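Long-range contacts in carboxypeptidase A inhibitor (Ascaris suum, PDB 3FJU), which inhibits carboxypeptidase A, as a small, secreted, disulfide-rich metalloprotease inhibitor: residues 17-22 / 39-43; 29-33 / 57-61. All coordinates share one frame; numbering follows the deposited sequence.

Contact 1. Residues 17-22 / 39-43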
# COMPACT_ATOMS: atom_id res chain seq x y z
N VAL B 17 15.47 9.68 26.42
CA VAL B 17 14.44 10.03 25.46
C VAL B 17 13.16 10.36 26.24
O VAL B 17 12.57 9.49 26.89
CB VAL B 17 14.21 8.89 24.43
CG1 VAL B 17 13.13 9.30 23.41
CG2 VAL B 17 15.53 8.57 23.70
N GLN B 18 12.71 11.61 26.17
CA GLN B 18 11.61 12.02 27.04
C GLN B 18 10.25 11.43 26.66
O GLN B 18 9.43 11.19 27.55
CB GLN B 18 11.54 13.53 27.19
CG GLN B 18 12.66 14.11 28.08
CD GLN B 18 12.61 13.63 29.53
OE1 GLN B 18 11.53 13.40 30.09
NE2 GLN B 18 13.77 13.47 30.14
N LYS B 19 10.04 11.18 25.38
CA LYS B 19 8.75 10.66 24.94
C LYS B 19 8.44 9.29 25.57
O LYS B 19 7.32 9.05 26.06
CB LYS B 19 8.66 10.62 23.41
CG LYS B 19 7.28 10.85 22.88
CD LYS B 19 7.24 10.98 21.36
CE LYS B 19 7.48 12.40 20.88
NZ LYS B 19 6.98 12.58 19.48
N ASN B 20 9.44 8.40 25.59
CA ASN B 20 9.25 7.05 26.12
C ASN B 20 10.08 6.68 27.36
O ASN B 20 10.03 5.56 27.84
CB ASN B 20 9.36 5.97 25.02
CG ASN B 20 10.75 5.94 24.36
OD1 ASN B 20 11.60 6.79 24.63
ND2 ASN B 20 10.96 4.95 23.49
N LYS B 21 10.86 7.64 27.86
CA LYS B 21 11.64 7.49 29.11
C LYS B 21 12.60 6.31 29.08
O LYS B 21 12.65 5.48 30.00
CB LYS B 21 10.71 7.43 30.34
CG LYS B 21 9.84 8.67 30.48
CD LYS B 21 10.66 9.91 30.75
CE LYS B 21 9.77 11.05 31.20
NZ LYS B 21 9.20 11.83 30.07
N ILE B 22 13.35 6.22 27.99
CA ILE B 22 14.41 5.23 27.90
C ILE B 22 15.71 5.90 27.48
O ILE B 22 15.72 6.96 26.83
CB ILE B 22 14.10 4.05 26.93
CG1 ILE B 22 14.17 4.51 25.46
CG2 ILE B 22 12.75 3.41 27.26
CD1 ILE B 22 14.36 3.36 24.45
N ILE B 39 11.21 7.95 17.44
CA ILE B 39 12.11 7.77 18.59
C ILE B 39 12.66 6.36 18.63
O ILE B 39 12.09 5.44 18.04
CB ILE B 39 11.38 8.10 19.92
CG1 ILE B 39 10.23 7.10 20.18
CG2 ILE B 39 10.93 9.58 19.93
CD1 ILE B 39 9.39 7.35 21.46
N PRO B 40 13.79 6.17 19.33
CA PRO B 40 14.35 4.82 19.49
C PRO B 40 13.55 3.96 20.45
O PRO B 40 12.78 4.47 21.28
CB PRO B 40 15.73 5.08 20.12
CG PRO B 40 15.99 6.50 19.96
CD PRO B 40 14.65 7.17 19.96
N CYS B 41 13.80 2.66 20.37
CA CYS B 41 13.18 1.70 21.25
C CYS B 41 14.06 0.47 21.32
O CYS B 41 14.90 0.22 20.43
CB CYS B 41 11.80 1.31 20.73
SG CYS B 41 11.82 0.83 18.96
N LYS B 42 13.85 -0.32 22.37
CA LYS B 42 14.50 -1.62 22.53
C LYS B 42 13.52 -2.76 22.29
O LYS B 42 13.93 -3.83 21.83
CB LYS B 42 15.11 -1.73 23.93
CG LYS B 42 16.10 -0.64 24.29
CD LYS B 42 17.37 -0.72 23.48
CE LYS B 42 18.55 -0.17 24.28
NZ LYS B 42 19.56 0.40 23.37
N SER B 43 12.25 -2.51 22.60
CA SER B 43 11.17 -3.47 22.31
C SER B 43 9.86 -2.75 22.07
O SER B 43 9.77 -1.53 22.28
CB SER B 43 11.00 -4.46 23.47
OG SER B 43 10.44 -3.84 24.60
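The turn of the 15-17/22-24 beta hairpin is pinned here to the loop segment 39-43, and Asn20 with Ile39 forms the middle of the joint. Asn20 ND2 donates to Pro40 O at 2.9 Å, with an N-H...O angle of 146°. The oxygen lies close to the amide plane, and the nitrogen meets it almost head-on to the carbonyl. A second acceptor for the same nitrogen is Asp46 O, so this buried amide ties the hairpin turn to two backbone carbonyls.

Ile39 sends its longer branch back the other way: CD1 lies 3.5 Å from Asn20 CG and 3.9 Å from Lys19 CB. With CG1 set between backbone N and carbonyl carbon (chi1 64°), that branch extends toward the turn, while CB is left 4.1 Å from Val17 CG1. The two branches of Val17 divide the work, since CG2 goes instead to Pro40, 4.1 Å from its CD. Farther along, Ile22 CD1 reaches over the backbone, 3.8 Å from Cys41 CA. Ile29 of helix 26-36 touches both Val17 and Pro40 and so adds the helix to this apolar cluster.

Within the hairpin, two residues, Lys21 and Ile22, stand opposite the single Val17, and Lys21 has a left-handed backbone conformation: the arrangement is a G1 beta bulge closing a two-stranded antiparallel hairpin.

Contact 2. Residues 29-33 / 57-61. Unlike the reference sequence in segment 57-61: Gly59 (reference Leu), Cys60 (reference Pro), Cys61 (reference Trp).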
# COMPACT_ATOMS: atom_id res chain seq x y z
N ILE B 29 19.29 8.20 18.59
CA ILE B 29 18.28 9.27 18.63
C ILE B 29 18.26 10.02 17.28
O ILE B 29 17.19 10.21 16.68
CB ILE B 29 18.54 10.21 19.81
CG1 ILE B 29 18.25 9.49 21.14
CG2 ILE B 29 17.73 11.50 19.66
CD1 ILE B 29 18.76 10.21 22.36
N GLN B 30 19.44 10.43 16.81
CA GLN B 30 19.58 11.09 15.51
C GLN B 30 19.05 10.24 14.36
O GLN B 30 18.32 10.77 13.49
CB GLN B 30 21.04 11.45 15.26
CG GLN B 30 21.50 12.67 16.03
CD GLN B 30 23.03 12.88 16.04
OE1 GLN B 30 23.51 13.94 16.46
NE2 GLN B 30 23.80 11.87 15.59
N ARG B 31 19.40 8.95 14.33
CA ARG B 31 18.98 8.08 13.22
C ARG B 31 17.46 7.92 13.19
O ARG B 31 16.85 8.02 12.12
CB ARG B 31 19.65 6.71 13.30
CG ARG B 31 19.31 5.76 12.17
CD ARG B 31 19.94 4.40 12.34
NE ARG B 31 19.38 3.66 13.47
CZ ARG B 31 18.23 2.98 13.46
NH1 ARG B 31 17.47 2.92 12.38
NH2 ARG B 31 17.84 2.36 14.56
N CYS B 32 16.85 7.67 14.34
CA CYS B 32 15.40 7.44 14.34
C CYS B 32 14.64 8.69 13.91
O CYS B 32 13.64 8.59 13.21
CB CYS B 32 14.91 6.91 15.68
SG CYS B 32 15.50 5.24 16.05
N GLU B 33 15.15 9.86 14.29
CA GLU B 33 14.52 11.13 13.94
C GLU B 33 14.72 11.45 12.45
O GLU B 33 13.77 11.86 11.74
CB GLU B 33 15.11 12.24 14.81
CG GLU B 33 14.41 13.59 14.67
CD GLU B 33 15.05 14.66 15.56
OE1 GLU B 33 16.30 14.76 15.55
OE2 GLU B 33 14.32 15.40 16.26
N ASN B 57 10.75 -1.60 15.54
CA ASN B 57 11.33 -2.27 14.39
C ASN B 57 12.68 -1.66 14.08
O ASN B 57 12.78 -0.45 13.84
CB ASN B 57 10.38 -2.11 13.21
CG ASN B 57 10.74 -2.99 12.04
OD1 ASN B 57 10.92 -4.20 12.19
ND2 ASN B 57 10.82 -2.40 10.86
N LYS B 58 13.73 -2.48 14.10
CA LYS B 58 15.06 -2.02 13.75
C LYS B 58 15.49 -0.77 14.54
O LYS B 58 16.03 0.20 14.01
CB LYS B 58 15.16 -1.82 12.24
CG LYS B 58 15.04 -3.17 11.55
CD LYS B 58 15.31 -3.10 10.08
CE LYS B 58 14.11 -2.60 9.31
NZ LYS B 58 14.04 -3.29 8.00
N GLY B 59 15.17 -0.82 15.83
CA GLY B 59 15.65 0.17 16.78
C GLY B 59 14.85 1.46 16.89
O GLY B 59 15.21 2.32 17.69
N CYS B 60 13.79 1.60 16.08
CA CYS B 60 12.91 2.79 16.14
C CYS B 60 11.41 2.42 16.22
O CYS B 60 11.02 1.33 15.80
CB CYS B 60 13.12 3.66 14.89
SG CYS B 60 14.87 4.08 14.51
N CYS B 61 10.59 3.33 16.75
CA CYS B 61 9.13 3.12 16.81
C CYS B 61 8.48 3.37 15.47
O CYS B 61 8.33 4.52 15.06
CB CYS B 61 8.49 4.02 17.87
SG CYS B 61 8.95 3.54 19.57
O HOH W 1 14.47 1.79 12.20
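The covalent link comes first: Cys32 SG and Cys60 SG are joined at 2.0 Å, tying helix 26-36 to the start of strand 60-62. Both sulfurs stand anti to their own carbonyl carbons, which turns them to meet between the two backbones. A chi3 of -82° gives the disulfide a left-handed twist. Across the bridge Cys32 SG also packs 3.4 Å from Gly59 O.

Polar contacts centre on Arg31, one residue earlier on the helix. Its chain leaves extended and then bends at chi3 (67°), laying the guanidinium alongside the 57-60 turn. NH2 donates to Lys58 O at 2.9 Å; the oxygen is somewhat tilted out of the guanidinium plane. Water 1 sits in that plane at the edge, accepting from Arg31 NH1 at 3.2 Å and donating to Lys58 O at 2.9 Å, so the carbonyl receives one direct and one water-mediated link. NH2 also forms a salt bridge with Glu28, and NH1 a weak hydrogen bond with Glu35, itself a zinc ligand.

Packing is slight. Gly59 CA lies at the guanidinium edge, 3.8 Å from Arg31 NH2, and Cys60 SG approaches the group obliquely, 3.4 Å from the same nitrogen.

The backbone hydrogen bonds Asn57 N to Cys60 O and Cys60 N to Asn57 O close a type I' turn of the 55-57/60-62 hairpin, whose Asn57 and Lys58 side chains contact the other protein chain.

A covalent bridge thus fixes the hairpin against the helix, while the direct bond and the water orient the arginine, and Glu28, with a weaker share from Glu35, should partly offset its charge.

Both contacts lie close together, their centres about 9 Å apart, and their segments alternate along the chain. Contact 1 is the more buried, near the middle of the protein, and relies on apolar side chains, Pro40 among them, around one buried amide. Contact 2 lies nearer the surface and combines a disulfide with charge and water. Segments 39-43 and 57-61 run side by side: Ile39 O is 2.9 Å from Cys61 N and Cys41 N is 3.0 Å from Gly59 O, both probable hydrogen bonds. Segment 39-43 is therefore placed between the two hairpins, with helix 26-36 packing on contact 1 through Ile29 and bonded covalently within contact 2.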